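Local coordinates for ribonuclease H (Uncultured organism, PDB 4IBN), which probably cleaves the RNA strand of RNA-DNA hybrids endonucleolytically, leaving 5'-phosphomonoester ends, with magnesium as cofactor, at residues Ser74-Phe79 with Leu126-Glu131. Numbering follows the deposited sequence.
Sequences SVIEAF and LALWQE
Ile76 reaches from helix 67-82 to touch Leu128 and Glu131, which lie one turn apart on helix 126-136. Its CG1 branch does the touching: CG1 stands beside the backbone N (chi1 -64°), anti to the carbonyl carbon, and CD1 is roughly anti to CA (chi2 164°), which carries it forward to the second helix. There CD1 of Ile76 meets CD2 of Leu128 at 3.7 Å, methyl against methyl, the two side chains crossing at about a right angle. The same Ile76 CD1 lies 3.9 Å from CB of Glu131, so it rests on the aliphatic root of an acidic side chain. Beyond CG, Glu131 runs extended, and its OE1 forms a salt bridge with Arg80, one turn further along helix 67-82; the apolar contact thus has an ionic link beside it. No hydrogen bond joins the two segments themselves. Cut back to an alanine, Ile76 would lose CG1 and CD1, which would probably leave the Leu128 methyl and the Glu131 CB without their shared partner and open a gap between the helices. Ile76 also packs on Ala132, while helix 98-113 packs against both helices, touched by Val75 from one and Trp129 from the other, in the helical layer beside the central mixed sheet of the RNase H fold.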
ATOM      1  N   SER A  74       1.911   2.014   4.468  1.00 16.84           N
ATOM      2  CA  SER A  74       2.034   1.733   3.063  1.00 17.74           C
ATOM      3  C   SER A  74       0.831   2.282   2.334  1.00 17.01           C
ATOM      4  O   SER A  74       0.944   2.791   1.269  1.00 19.04           O
ATOM      5  CB  SER A  74       2.259   0.236   2.782  1.00 18.78           C
ATOM      6  OG  SER A  74       1.106  -0.550   2.798  1.00 20.25           O
ATOM      7  N   VAL A  75      -0.325   2.134   2.924  1.00 17.44           N
ATOM      8  CA  VAL A  75      -1.501   2.728   2.322  1.00 16.66           C
ATOM      9  C   VAL A  75      -1.463   4.243   2.345  1.00 19.11           C
ATOM     10  O   VAL A  75      -1.671   4.883   1.370  1.00 18.17           O
ATOM     11  CB  VAL A  75      -2.753   2.323   3.071  1.00 16.13           C
ATOM     12  CG1 VAL A  75      -3.992   3.004   2.477  1.00 19.48           C
ATOM     13  CG2 VAL A  75      -2.927   0.884   3.014  1.00 16.91           C
ATOM     14  N   ILE A  76      -1.188   4.802   3.499  1.00 16.67           N
ATOM     15  CA  ILE A  76      -1.206   6.225   3.600  1.00 16.48           C
ATOM     16  C   ILE A  76      -0.217   6.889   2.695  1.00 19.96           C
ATOM     17  O   ILE A  76      -0.526   7.801   2.015  1.00 19.87           O
ATOM     18  CB  ILE A  76      -0.878   6.651   5.012  1.00 18.28           C
ATOM     19  CG1 ILE A  76      -1.930   6.172   5.969  1.00 18.25           C
ATOM     20  CG2 ILE A  76      -0.726   8.125   5.120  1.00 21.01           C
ATOM     21  CD1 ILE A  76      -1.493   6.209   7.430  1.00 19.89           C
ATOM     22  N   GLU A  77       0.993   6.400   2.695  1.00 18.06           N
ATOM     23  CA  GLU A  77       1.987   6.987   1.846  1.00 21.02           C
ATOM     24  C   GLU A  77       1.643   6.870   0.376  1.00 20.26           C
ATOM     25  O   GLU A  77       1.919   7.756  -0.380  1.00 21.43           O
ATOM     26  CB  GLU A  77       3.377   6.437   2.111  1.00 22.14           C
ATOM     27  CG  GLU A  77       3.878   6.760   3.440  1.00 24.11           C
ATOM     28  CD  GLU A  77       3.981   8.239   3.717  1.00 31.16           C
ATOM     29  OE1 GLU A  77       4.392   8.963   2.860  1.00 32.70           O
ATOM     30  OE2 GLU A  77       3.673   8.660   4.825  1.00 36.31           O
ATOM     31  N   ALA A  78       1.080   5.756  -0.018  1.00 18.25           N
ATOM     32  CA  ALA A  78       0.735   5.562  -1.406  1.00 19.33           C
ATOM     33  C   ALA A  78      -0.310   6.521  -1.894  1.00 18.59           C
ATOM     34  O   ALA A  78      -0.166   7.122  -2.885  1.00 20.33           O
ATOM     35  CB  ALA A  78       0.210   4.156  -1.613  1.00 21.60           C
ATOM     36  N   PHE A  79      -1.381   6.594  -1.162  1.00 18.42           N
ATOM     37  CA  PHE A  79      -2.466   7.456  -1.512  1.00 18.09           C
ATOM     38  C   PHE A  79      -2.161   8.935  -1.361  1.00 22.55           C
ATOM     39  O   PHE A  79      -2.745   9.753  -2.023  1.00 22.74           O
ATOM     40  CB  PHE A  79      -3.745   7.028  -0.826  1.00 18.66           C
ATOM     41  CG  PHE A  79      -4.348   5.815  -1.428  1.00 18.56           C
ATOM     42  CD1 PHE A  79      -5.165   5.907  -2.490  1.00 18.29           C
ATOM     43  CD2 PHE A  79      -4.051   4.587  -0.962  1.00 19.10           C
ATOM     44  CE1 PHE A  79      -5.668   4.826  -3.028  1.00 19.09           C
ATOM     45  CE2 PHE A  79      -4.548   3.502  -1.519  1.00 17.83           C
ATOM     46  CZ  PHE A  79      -5.350   3.615  -2.553  1.00 19.49           C
ATOM     47  N   LEU A 126      -6.204   2.597  15.716  1.00 23.58           N
ATOM     48  CA  LEU A 126      -7.343   3.315  15.214  1.00 21.42           C
ATOM     49  C   LEU A 126      -6.992   4.673  14.612  1.00 19.25           C
ATOM     50  O   LEU A 126      -7.609   5.063  13.668  1.00 23.47           O
ATOM     51  CB  LEU A 126      -8.441   3.483  16.271  1.00 21.72           C
ATOM     52  CG  LEU A 126      -9.170   2.231  16.725  1.00 24.85           C
ATOM     53  CD1 LEU A 126     -10.250   2.536  17.718  1.00 29.54           C
ATOM     54  CD2 LEU A 126      -9.674   1.351  15.622  1.00 27.64           C
ATOM     55  N   ALA A 127      -6.057   5.398  15.191  1.00 19.26           N
ATOM     56  CA  ALA A 127      -5.703   6.685  14.631  1.00 18.97           C
ATOM     57  C   ALA A 127      -5.129   6.559  13.229  1.00 19.54           C
ATOM     58  O   ALA A 127      -5.445   7.325  12.380  1.00 19.93           O
ATOM     59  CB  ALA A 127      -4.756   7.409  15.513  1.00 22.16           C
ATOM     60  N   LEU A 128      -4.263   5.585  13.040  1.00 17.53           N
ATOM     61  CA  LEU A 128      -3.715   5.326  11.739  1.00 19.33           C
ATOM     62  C   LEU A 128      -4.746   4.860  10.738  1.00 17.50           C
ATOM     63  O   LEU A 128      -4.687   5.218   9.636  1.00 20.05           O
ATOM     64  CB  LEU A 128      -2.561   4.347  11.790  1.00 20.39           C
ATOM     65  CG  LEU A 128      -1.125   4.780  11.904  1.00 30.99           C
ATOM     66  CD1 LEU A 128      -0.300   3.592  11.557  1.00 25.52           C
ATOM     67  CD2 LEU A 128      -0.757   5.878  11.025  1.00 22.24           C
ATOM     68  N   TRP A 129      -5.685   4.055  11.160  1.00 18.99           N
ATOM     69  CA  TRP A 129      -6.733   3.627  10.275  1.00 18.69           C
ATOM     70  C   TRP A 129      -7.511   4.834   9.789  1.00 19.27           C
ATOM     71  O   TRP A 129      -7.845   4.918   8.665  1.00 19.52           O
ATOM     72  CB  TRP A 129      -7.685   2.663  10.959  1.00 19.35           C
ATOM     73  CG  TRP A 129      -7.264   1.260  10.879  1.00 18.97           C
ATOM     74  CD1 TRP A 129      -6.812   0.489  11.891  1.00 18.11           C
ATOM     75  CD2 TRP A 129      -7.264   0.442   9.729  1.00 17.16           C
ATOM     76  NE1 TRP A 129      -6.541  -0.750  11.451  1.00 17.60           N
ATOM     77  CE2 TRP A 129      -6.801  -0.810  10.119  1.00 16.31           C
ATOM     78  CE3 TRP A 129      -7.655   0.625   8.417  1.00 19.53           C
ATOM     79  CZ2 TRP A 129      -6.680  -1.844   9.239  1.00 18.58           C
ATOM     80  CZ3 TRP A 129      -7.511  -0.405   7.557  1.00 18.34           C
ATOM     81  CH2 TRP A 129      -7.040  -1.622   7.967  1.00 19.80           C
ATOM     82  N   GLN A 130      -7.770   5.768  10.678  1.00 17.78           N
ATOM     83  CA  GLN A 130      -8.459   6.971  10.275  1.00 19.12           C
ATOM     84  C   GLN A 130      -7.686   7.785   9.250  1.00 19.70           C
ATOM     85  O   GLN A 130      -8.247   8.281   8.351  1.00 19.76           O
ATOM     86  CB  GLN A 130      -8.843   7.849  11.480  1.00 20.45           C
ATOM     87  CG  GLN A 130      -9.864   7.250  12.373  1.00 21.87           C
ATOM     88  CD  GLN A 130     -10.235   8.162  13.548  1.00 27.35           C
ATOM     89  OE1 GLN A 130      -9.483   8.972  13.943  1.00 28.60           O
ATOM     90  NE2 GLN A 130     -11.385   7.994  14.063  1.00 30.98           N
ATOM     91  N   GLU A 131      -6.392   7.897   9.440  1.00 18.82           N
ATOM     92  CA  GLU A 131      -5.542   8.529   8.473  1.00 18.80           C
ATOM     93  C   GLU A 131      -5.520   7.785   7.128  1.00 19.58           C
ATOM     94  O   GLU A 131      -5.492   8.375   6.102  1.00 19.15           O
ATOM     95  CB  GLU A 131      -4.110   8.652   9.006  1.00 21.91           C
ATOM     96  CG  GLU A 131      -3.949   9.571  10.129  1.00 29.10           C
ATOM     97  CD  GLU A 131      -2.489   9.910  10.444  1.00 40.23           C
ATOM     98  OE1 GLU A 131      -1.642   9.823   9.561  1.00 42.10           O
ATOM     99  OE2 GLU A 131      -2.239  10.319  11.564  1.00 46.41           O
TER